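Local structure of glutathione S-transferase (Xanthomonas axonopodis pv. citri, 6NV6) at residues 150-155 with 160-165; 167-172 with 183-188; 187-192 with 196-201. The protein probably catalyses the conjugation of glutathione to electrophilic substrates, as a theta class glutathione transferase of a citrus canker bacterium. All coordinates share one frame; numbering follows the deposited sequence.

Interaction 1 (150-155 with 160-165); sequences QPYLSG and MGDIPL
The carboxylate of D162 faces the backbone of the type I turn Y152–G155, and two consecutive residues of that turn, L153 and S154, bind its two oxygens. L153 N reaches D162 OD2 at 2.7 Å on the syn side, tilted 35° out of the carboxylate plane. S154 supplies both donors to the other oxygen: its amide N comes down on D162 OD1 from above the plane at 3.0 Å, while S154 OG meets the same D162 OD1 on the anti side at 2.9 Å. Both approach from one face. With chi1 near -62° the hydroxyl of S154 sits beside its own backbone N, which is why the pair can converge on one acceptor. Since W188 NE1 also bonds D162 OD2, this buried carboxylate takes four hydrogen bonds, which should hold its rotation closely, a setting consistent with its staying ionised. Y152 stands across the group: ring and carboxylate planes are 81° apart, and D162 OD2 lies at the ring edge, 3.5 Å from Y152 CD1. Next to the polar cluster, L153 and L165 cross at about a right angle, their branches touching at L153 CD1 and L165 CD2, 3.7 Å apart. A buried aspartate at the start of this helix of the C-terminal domain, tied to the preceding loop, is a familiar feature of the glutathione transferase fold, and D162 appears to play that part here. The loop 150–155 follows helix 126–146 and is thus fastened to the start of helix 163–174; helix 88–118 packs on L153 and L165 through W97, T101 and F105, helix 68–79 covers M160, and W188 of helix 183–193 lies against both leucines.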
loop_
_atom_site.group_PDB
_atom_site.type_symbol
_atom_site.label_atom_id
_atom_site.label_comp_id
_atom_site.label_asym_id
_atom_site.label_seq_id
_atom_site.Cartn_x
_atom_site.Cartn_y
_atom_site.Cartn_z
ATOM N N GLN A 150 -14.766 9.560 -6.686
ATOM C CA GLN A 150 -14.060 9.019 -7.836
ATOM C C GLN A 150 -13.744 7.551 -7.553
ATOM O O GLN A 150 -13.642 7.154 -6.394
ATOM C CB GLN A 150 -12.761 9.781 -8.128
ATOM C CG GLN A 150 -12.949 11.283 -8.260
ATOM C CD GLN A 150 -13.334 11.690 -9.678
ATOM O OE1 GLN A 150 -13.190 10.905 -10.619
ATOM N NE2 GLN A 150 -13.826 12.925 -9.837
ATOM N N PRO A 151 -13.580 6.742 -8.600
ATOM C CA PRO A 151 -13.358 5.308 -8.359
ATOM C C PRO A 151 -11.949 4.969 -7.887
ATOM O O PRO A 151 -11.734 3.842 -7.409
ATOM C CB PRO A 151 -13.666 4.677 -9.726
ATOM C CG PRO A 151 -13.403 5.739 -10.721
ATOM C CD PRO A 151 -13.533 7.076 -10.035
ATOM N N TYR A 152 -10.995 5.899 -7.994
ATOM C CA TYR A 152 -9.635 5.665 -7.534
ATOM C C TYR A 152 -9.115 6.870 -6.768
ATOM O O TYR A 152 -9.517 8.016 -7.002
ATOM C CB TYR A 152 -8.691 5.341 -8.691
ATOM C CG TYR A 152 -9.051 4.036 -9.357
ATOM C CD1 TYR A 152 -8.615 2.830 -8.830
ATOM C CD2 TYR A 152 -9.854 4.011 -10.502
ATOM C CE1 TYR A 152 -8.953 1.636 -9.423
ATOM C CE2 TYR A 152 -10.197 2.823 -11.103
ATOM C CZ TYR A 152 -9.745 1.632 -10.557
ATOM O OH TYR A 152 -10.075 0.422 -11.132
ATOM N N LEU A 153 -8.236 6.577 -5.811
ATOM C CA LEU A 153 -7.533 7.628 -5.096
ATOM C C LEU A 153 -6.823 8.567 -6.054
ATOM O O LEU A 153 -6.670 9.754 -5.754
ATOM C CB LEU A 153 -6.527 7.012 -4.135
ATOM C CG LEU A 153 -7.155 6.215 -3.006
ATOM C CD1 LEU A 153 -6.040 5.741 -2.085
ATOM C CD2 LEU A 153 -8.190 7.070 -2.257
ATOM N N SER A 154 -6.382 8.053 -7.205
ATOM C CA SER A 154 -5.741 8.868 -8.228
ATOM C C SER A 154 -6.748 9.613 -9.094
ATOM O O SER A 154 -6.335 10.425 -9.935
ATOM C CB SER A 154 -4.842 8.006 -9.123
ATOM O OG SER A 154 -3.808 7.404 -8.374
ATOM N N GLY A 155 -8.049 9.363 -8.907
ATOM C CA GLY A 155 -9.059 10.053 -9.679
ATOM C C GLY A 155 -9.849 9.133 -10.589
ATOM O O GLY A 155 -10.269 8.045 -10.173
ATOM N N MET A 160 -0.407 5.705 -9.597
ATOM C CA MET A 160 0.488 5.492 -8.460
ATOM C C MET A 160 -0.147 5.888 -7.136
ATOM O O MET A 160 0.192 5.316 -6.089
ATOM C CB MET A 160 1.766 6.293 -8.677
ATOM C CG MET A 160 1.485 7.776 -8.958
ATOM S SD MET A 160 2.960 8.806 -8.924
ATOM C CE MET A 160 4.092 7.614 -9.585
ATOM N N GLY A 161 -1.050 6.873 -7.165
ATOM C CA GLY A 161 -1.652 7.367 -5.943
ATOM C C GLY A 161 -2.443 6.319 -5.189
ATOM O O GLY A 161 -2.584 6.408 -3.967
ATOM N N ASP A 162 -2.957 5.309 -5.888
ATOM C CA ASP A 162 -3.699 4.249 -5.218
ATOM C C ASP A 162 -2.799 3.214 -4.552
ATOM O O ASP A 162 -3.285 2.407 -3.746
ATOM C CB ASP A 162 -4.612 3.535 -6.215
ATOM C CG ASP A 162 -5.739 4.407 -6.702
ATOM O OD1 ASP A 162 -5.512 5.229 -7.624
ATOM O OD2 ASP A 162 -6.856 4.248 -6.163
ATOM N N ILE A 163 -1.509 3.217 -4.860
ATOM C CA ILE A 163 -0.644 2.094 -4.526
ATOM C C ILE A 163 -0.296 2.050 -3.038
ATOM O O ILE A 163 -0.404 0.973 -2.439
ATOM C CB ILE A 163 0.602 2.125 -5.416
ATOM C CG1 ILE A 163 0.226 1.694 -6.830
ATOM C CG2 ILE A 163 1.709 1.233 -4.857
ATOM C CD1 ILE A 163 1.363 1.797 -7.820
ATOM N N PRO A 164 0.107 3.150 -2.380
ATOM C CA PRO A 164 0.453 3.028 -0.948
ATOM C C PRO A 164 -0.702 2.558 -0.076
ATOM O O PRO A 164 -0.556 1.555 0.646
ATOM C CB PRO A 164 0.919 4.440 -0.580
ATOM C CG PRO A 164 1.391 5.013 -1.860
ATOM C CD PRO A 164 0.484 4.474 -2.910
ATOM N N LEU A 165 -1.862 3.231 -0.127
ATOM C CA LEU A 165 -3.005 2.750 0.654
ATOM C C LEU A 165 -3.510 1.395 0.153
ATOM O O LEU A 165 -3.970 0.572 0.956
ATOM C CB LEU A 165 -4.139 3.770 0.632
ATOM C CG LEU A 165 -5.307 3.448 1.564
ATOM C CD1 LEU A 165 -4.853 3.377 3.022
ATOM C CD2 LEU A 165 -6.420 4.465 1.400
#

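Interaction 2 (167-172 with 183-188); sequences SFIYAW and PHLQAW
I169 and L185 reach toward each other tip to tip across the space between their helices, with I169 CD1 meeting the fork of the leucine, 4.0 Å from both L185 CD1 and L185 CD2. Segment axes come no nearer than 11.4 Å and run at 110° to one another, so the backbones stand well apart and long side chains bridge the gap. The second bump is the indole of W188. Its corner atom W188 CZ3 pushes in at the branch point of I169, 3.8 Å from I169 CG2 and only slightly farther from I169 CB and CG1; the two side chains meet obliquely. In W188, CG is anti to the backbone N (chi1 166°), which carries the six-membered ring out to the isoleucine while NE1, at the other side of the indole, bonds D162. Both helices belong to the all-helical C-terminal domain of the glutathione transferase fold, and the junction lies in its buried interior. L185 CD2 has a further neighbour in W172, whose side chain crosses the leucine at about a right angle, with W172 NE1 4.2 Å from L185 CD2. The methyl therefore fills the notch between the indole of W172 and the end of I169. L140 of helix 126–146 packs on both of those residues, and D144 of the same helix accepts a hydrogen bond from L185 N.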
loop_
_atom_site.group_PDB
_atom_site.type_symbol
_atom_site.label_atom_id
_atom_site.label_comp_id
_atom_site.label_asym_id
_atom_site.label_seq_id
_atom_site.Cartn_x
_atom_site.Cartn_y
_atom_site.Cartn_z
ATOM N N SER A 167 -1.788 -1.086 -0.833
ATOM C CA SER A 167 -0.985 -2.166 -0.270
ATOM C C SER A 167 -1.309 -2.409 1.198
ATOM O O SER A 167 -1.148 -3.535 1.684
ATOM C CB SER A 167 0.505 -1.871 -0.458
ATOM O OG SER A 167 0.787 -1.372 -1.754
ATOM N N PHE A 168 -1.756 -1.377 1.919
ATOM C CA PHE A 168 -2.219 -1.593 3.288
ATOM C C PHE A 168 -3.598 -2.230 3.312
ATOM O O PHE A 168 -3.863 -3.108 4.145
ATOM C CB PHE A 168 -2.266 -0.275 4.061
ATOM C CG PHE A 168 -0.931 0.193 4.565
ATOM C CD1 PHE A 168 -0.436 -0.251 5.773
ATOM C CD2 PHE A 168 -0.179 1.099 3.833
ATOM C CE1 PHE A 168 0.793 0.194 6.240
ATOM C CE2 PHE A 168 1.050 1.542 4.295
ATOM C CZ PHE A 168 1.537 1.082 5.506
ATOM N N ILE A 169 -4.479 -1.816 2.393
ATOM C CA ILE A 169 -5.888 -2.185 2.500
ATOM C C ILE A 169 -6.098 -3.672 2.267
ATOM O O ILE A 169 -7.156 -4.211 2.628
ATOM C CB ILE A 169 -6.747 -1.345 1.538
ATOM C CG1 ILE A 169 -8.046 -0.950 2.231
ATOM C CG2 ILE A 169 -7.019 -2.097 0.251
ATOM C CD1 ILE A 169 -7.843 0.080 3.317
ATOM N N TYR A 170 -5.110 -4.353 1.683
ATOM C CA TYR A 170 -5.123 -5.810 1.692
ATOM C C TYR A 170 -5.099 -6.338 3.125
ATOM O O TYR A 170 -5.918 -7.183 3.507
ATOM C CB TYR A 170 -3.938 -6.346 0.889
ATOM C CG TYR A 170 -3.770 -7.844 1.009
ATOM C CD1 TYR A 170 -4.744 -8.708 0.523
ATOM C CD2 TYR A 170 -2.642 -8.395 1.615
ATOM C CE1 TYR A 170 -4.602 -10.065 0.625
ATOM C CE2 TYR A 170 -2.493 -9.761 1.722
ATOM C CZ TYR A 170 -3.477 -10.587 1.221
ATOM O OH TYR A 170 -3.334 -11.947 1.318
ATOM N N ALA A 171 -4.171 -5.836 3.942
ATOM C CA ALA A 171 -4.133 -6.248 5.340
ATOM C C ALA A 171 -5.438 -5.906 6.045
ATOM O O ALA A 171 -5.994 -6.734 6.776
ATOM C CB ALA A 171 -2.945 -5.595 6.048
ATOM N N TRP A 172 -5.953 -4.697 5.818
ATOM C CA TRP A 172 -7.194 -4.277 6.458
ATOM C C TRP A 172 -8.328 -5.274 6.230
ATOM O O TRP A 172 -9.045 -5.632 7.165
ATOM C CB TRP A 172 -7.597 -2.898 5.942
ATOM C CG TRP A 172 -8.944 -2.422 6.413
ATOM C CD1 TRP A 172 -10.107 -2.353 5.677
ATOM C CD2 TRP A 172 -9.276 -1.937 7.721
ATOM N NE1 TRP A 172 -11.130 -1.857 6.451
ATOM C CE2 TRP A 172 -10.647 -1.592 7.707
ATOM C CE3 TRP A 172 -8.548 -1.754 8.899
ATOM C CZ2 TRP A 172 -11.296 -1.075 8.824
ATOM C CZ3 TRP A 172 -9.201 -1.247 10.006
ATOM C CH2 TRP A 172 -10.557 -0.913 9.961
ATOM N N PRO A 183 -18.296 0.957 2.037
ATOM C CA PRO A 183 -18.581 0.213 0.803
ATOM C C PRO A 183 -17.863 0.753 -0.418
ATOM O O PRO A 183 -17.614 -0.004 -1.363
ATOM C CB PRO A 183 -20.104 0.353 0.656
ATOM C CG PRO A 183 -20.562 1.096 1.916
ATOM C CD PRO A 183 -19.391 1.881 2.359
ATOM N N HIS A 184 -17.556 2.049 -0.444
ATOM C CA HIS A 184 -16.762 2.558 -1.557
ATOM C C HIS A 184 -15.317 2.091 -1.433
ATOM O O HIS A 184 -14.713 1.628 -2.410
ATOM C CB HIS A 184 -16.871 4.081 -1.637
ATOM C CG HIS A 184 -18.285 4.570 -1.620
ATOM N ND1 HIS A 184 -18.963 4.921 -2.769
ATOM C CD2 HIS A 184 -19.163 4.727 -0.599
ATOM C CE1 HIS A 184 -20.193 5.286 -2.454
ATOM N NE2 HIS A 184 -20.339 5.176 -1.145
ATOM N N LEU A 185 -14.762 2.178 -0.222
ATOM C CA LEU A 185 -13.462 1.583 0.048
ATOM C C LEU A 185 -13.416 0.130 -0.400
ATOM O O LEU A 185 -12.441 -0.302 -1.019
ATOM C CB LEU A 185 -13.154 1.693 1.540
ATOM C CG LEU A 185 -11.751 1.253 1.944
ATOM C CD1 LEU A 185 -10.704 2.311 1.551
ATOM C CD2 LEU A 185 -11.715 0.936 3.435
ATOM N N GLN A 186 -14.473 -0.632 -0.109
ATOM C CA GLN A 186 -14.475 -2.059 -0.414
ATOM C C GLN A 186 -14.565 -2.326 -1.914
ATOM O O GLN A 186 -13.883 -3.219 -2.432
ATOM C CB GLN A 186 -15.632 -2.736 0.313
ATOM C CG GLN A 186 -15.803 -4.197 -0.051
ATOM C CD GLN A 186 -16.814 -4.895 0.825
ATOM O OE1 GLN A 186 -17.081 -4.448 1.945
ATOM N NE2 GLN A 186 -17.389 -5.995 0.324
ATOM N N ALA A 187 -15.420 -1.584 -2.625
ATOM C CA ALA A 187 -15.529 -1.767 -4.070
ATOM C C ALA A 187 -14.223 -1.409 -4.768
ATOM O O ALA A 187 -13.881 -2.005 -5.800
ATOM C CB ALA A 187 -16.683 -0.929 -4.620
ATOM N N TRP A 188 -13.496 -0.428 -4.224
ATOM C CA TRP A 188 -12.169 -0.094 -4.725
ATOM C C TRP A 188 -11.209 -1.259 -4.524
ATOM O O TRP A 188 -10.460 -1.624 -5.437
ATOM C CB TRP A 188 -11.685 1.168 -4.014
ATOM C CG TRP A 188 -10.217 1.547 -4.111
ATOM C CD1 TRP A 188 -9.565 2.051 -5.208
ATOM C CD2 TRP A 188 -9.255 1.551 -3.041
ATOM N NE1 TRP A 188 -8.262 2.338 -4.895
ATOM C CE2 TRP A 188 -8.043 2.048 -3.573
ATOM C CE3 TRP A 188 -9.299 1.181 -1.692
ATOM C CZ2 TRP A 188 -6.873 2.173 -2.800
ATOM C CZ3 TRP A 188 -8.135 1.313 -0.922
ATOM C CH2 TRP A 188 -6.939 1.802 -1.484
#

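Interaction 3 (187-192 with 196-201); sequences AWYARL and PAYQRG
Y198 OH is hydrogen-bonded to the carbonyl oxygen of G166, and beside that bond it lies near the ring plane of Y189, at the edge, 3.1 Å from Y189 CE1. The two tyrosine side chains cross at about a right angle, with a second touch between Y189 CE1 and Y198 CE2 at 3.9 Å. Y189 sends its own hydroxyl to E174, and its ring lies nearly parallel to that of F173, so helix 163–174 probably sets the turn of the Y189 ring. The aliphatic half of the contact is a CH-pi interaction: L192 CB sits 3.9 Å above the centre of the Y198 ring, just 4° off the ring normal. Farther back along the tyrosine, L192 O comes to 3.4 Å from Y198 CB, so one residue follows the ring from its centre to its root. In Y198 the ring is swung anti to the backbone N (chi1 -175°), which lays it alongside L192 and brings OH to Y189. W20 of helix 13–25 meets Y198 edge-to-face and also touches L192 and A197, while R200 forms a salt bridge with E23. Helices 183–193 and 196–201 thus meet through Y198 where the helical domain leans on the thioredoxin-like N-terminal domain, the interdomain arrangement typical of glutathione transferases.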
loop_
_atom_site.group_PDB
_atom_site.type_symbol
_atom_site.label_atom_id
_atom_site.label_comp_id
_atom_site.label_asym_id
_atom_site.label_seq_id
_atom_site.Cartn_x
_atom_site.Cartn_y
_atom_site.Cartn_z
ATOM N N ALA A 187 -15.420 -1.584 -2.625
ATOM C CA ALA A 187 -15.529 -1.767 -4.070
ATOM C C ALA A 187 -14.223 -1.409 -4.768
ATOM O O ALA A 187 -13.881 -2.005 -5.800
ATOM C CB ALA A 187 -16.683 -0.929 -4.620
ATOM N N TRP A 188 -13.496 -0.428 -4.224
ATOM C CA TRP A 188 -12.169 -0.094 -4.725
ATOM C C TRP A 188 -11.209 -1.259 -4.524
ATOM O O TRP A 188 -10.460 -1.624 -5.437
ATOM C CB TRP A 188 -11.685 1.168 -4.014
ATOM C CG TRP A 188 -10.217 1.547 -4.111
ATOM C CD1 TRP A 188 -9.565 2.051 -5.208
ATOM C CD2 TRP A 188 -9.255 1.551 -3.041
ATOM N NE1 TRP A 188 -8.262 2.338 -4.895
ATOM C CE2 TRP A 188 -8.043 2.048 -3.573
ATOM C CE3 TRP A 188 -9.299 1.181 -1.692
ATOM C CZ2 TRP A 188 -6.873 2.173 -2.800
ATOM C CZ3 TRP A 188 -8.135 1.313 -0.922
ATOM C CH2 TRP A 188 -6.939 1.802 -1.484
ATOM N N TYR A 189 -11.243 -1.871 -3.340
ATOM C CA TYR A 189 -10.429 -3.049 -3.096
ATOM C C TYR A 189 -10.816 -4.187 -4.028
ATOM O O TYR A 189 -9.950 -4.952 -4.467
ATOM C CB TYR A 189 -10.571 -3.475 -1.638
ATOM C CG TYR A 189 -9.842 -4.754 -1.294
ATOM C CD1 TYR A 189 -8.507 -4.924 -1.636
ATOM C CD2 TYR A 189 -10.486 -5.781 -0.624
ATOM C CE1 TYR A 189 -7.840 -6.078 -1.326
ATOM C CE2 TYR A 189 -9.826 -6.944 -0.310
ATOM C CZ TYR A 189 -8.507 -7.088 -0.662
ATOM O OH TYR A 189 -7.856 -8.255 -0.357
ATOM N N ALA A 190 -12.111 -4.313 -4.343
ATOM C CA ALA A 190 -12.544 -5.336 -5.288
ATOM C C ALA A 190 -11.965 -5.092 -6.675
ATOM O O ALA A 190 -11.640 -6.046 -7.386
ATOM C CB ALA A 190 -14.071 -5.392 -5.344
ATOM N N ARG A 191 -11.806 -3.831 -7.070
ATOM C CA ARG A 191 -11.259 -3.545 -8.390
ATOM C C ARG A 191 -9.744 -3.668 -8.398
ATOM O O ARG A 191 -9.147 -3.991 -9.435
ATOM C CB ARG A 191 -11.678 -2.150 -8.840
ATOM C CG ARG A 191 -13.162 -2.025 -9.123
ATOM C CD ARG A 191 -13.495 -0.652 -9.708
ATOM N NE ARG A 191 -13.185 0.448 -8.787
ATOM C CZ ARG A 191 -14.024 0.943 -7.874
ATOM N NH1 ARG A 191 -13.600 1.855 -7.005
ATOM N NH2 ARG A 191 -15.266 0.485 -7.772
ATOM N N LEU A 192 -9.107 -3.402 -7.258
ATOM C CA LEU A 192 -7.681 -3.670 -7.148
ATOM C C LEU A 192 -7.406 -5.157 -7.317
ATOM O O LEU A 192 -6.465 -5.549 -8.015
ATOM C CB LEU A 192 -7.148 -3.177 -5.799
ATOM C CG LEU A 192 -7.130 -1.657 -5.593
ATOM C CD1 LEU A 192 -6.676 -1.304 -4.186
ATOM C CD2 LEU A 192 -6.271 -0.960 -6.630
ATOM N N PRO A 196 -3.618 -8.290 -12.031
ATOM C CA PRO A 196 -2.587 -9.306 -11.742
ATOM C C PRO A 196 -1.405 -8.753 -10.972
ATOM O O PRO A 196 -0.917 -9.419 -10.050
ATOM C CB PRO A 196 -2.172 -9.807 -13.139
ATOM C CG PRO A 196 -3.317 -9.472 -14.019
ATOM C CD PRO A 196 -3.932 -8.211 -13.470
ATOM N N ALA A 197 -0.940 -7.543 -11.320
ATOM C CA ALA A 197 0.181 -6.944 -10.603
ATOM C C ALA A 197 -0.128 -6.812 -9.122
ATOM O O ALA A 197 0.764 -6.974 -8.280
ATOM C CB ALA A 197 0.537 -5.584 -11.196
ATOM N N TYR A 198 -1.391 -6.551 -8.786
ATOM C CA TYR A 198 -1.789 -6.492 -7.387
ATOM C C TYR A 198 -1.817 -7.882 -6.756
ATOM O O TYR A 198 -1.430 -8.053 -5.592
ATOM C CB TYR A 198 -3.149 -5.815 -7.282
ATOM C CG TYR A 198 -3.632 -5.573 -5.874
ATOM C CD1 TYR A 198 -3.194 -4.464 -5.152
ATOM C CD2 TYR A 198 -4.557 -6.425 -5.286
ATOM C CE1 TYR A 198 -3.653 -4.221 -3.876
ATOM C CE2 TYR A 198 -5.017 -6.195 -4.007
ATOM C CZ TYR A 198 -4.566 -5.090 -3.304
ATOM O OH TYR A 198 -5.028 -4.856 -2.021
ATOM N N GLN A 199 -2.270 -8.887 -7.508
ATOM C CA GLN A 199 -2.292 -10.251 -6.985
ATOM C C GLN A 199 -0.884 -10.757 -6.695
ATOM O O GLN A 199 -0.644 -11.400 -5.666
ATOM C CB GLN A 199 -2.983 -11.180 -7.982
ATOM C CG GLN A 199 -4.462 -10.937 -8.172
ATOM C CD GLN A 199 -4.955 -11.540 -9.465
ATOM O OE1 GLN A 199 -4.253 -12.334 -10.087
ATOM N NE2 GLN A 199 -6.160 -11.167 -9.883
ATOM N N ARG A 200 0.057 -10.487 -7.598
ATOM C CA ARG A 200 1.418 -10.975 -7.408
ATOM C C ARG A 200 2.223 -10.079 -6.474
ATOM O O ARG A 200 3.091 -10.565 -5.740
ATOM C CB ARG A 200 2.119 -11.094 -8.758
ATOM C CG ARG A 200 1.492 -12.112 -9.688
ATOM C CD ARG A 200 2.272 -12.192 -10.988
ATOM N NE ARG A 200 2.367 -10.875 -11.606
ATOM C CZ ARG A 200 1.633 -10.483 -12.643
ATOM N NH1 ARG A 200 1.679 -9.220 -13.062
ATOM N NH2 ARG A 200 0.790 -11.343 -13.206
ATOM N N GLY A 201 1.959 -8.774 -6.492
ATOM C CA GLY A 201 2.753 -7.846 -5.711
ATOM C C GLY A 201 2.298 -7.647 -4.280
ATOM O O GLY A 201 3.128 -7.407 -3.401
#

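Overall arrangement
Interaction 1 closes before interactions 2 and 3 open, and interaction 3 begins on the segment where interaction 2 ends. All three cluster in the helical C-terminal domain. The centres of interactions 1 and 2 are about 11 Å apart, those of interactions 1 and 3 about 12 Å, and those of interactions 2 and 3 about 9 Å. Interactions 1 and 2 share helix 163–174; interactions 2 and 3 share helix 183–193, including A187 and W188. W188 links the first two through D162, and R191 ties helix 183–193 to P151. I169 and Y170 touch the tyrosines of interaction 3. Together they make a connected patch of the buried interior, reaching helix 196–201 beside the thioredoxin-like domain.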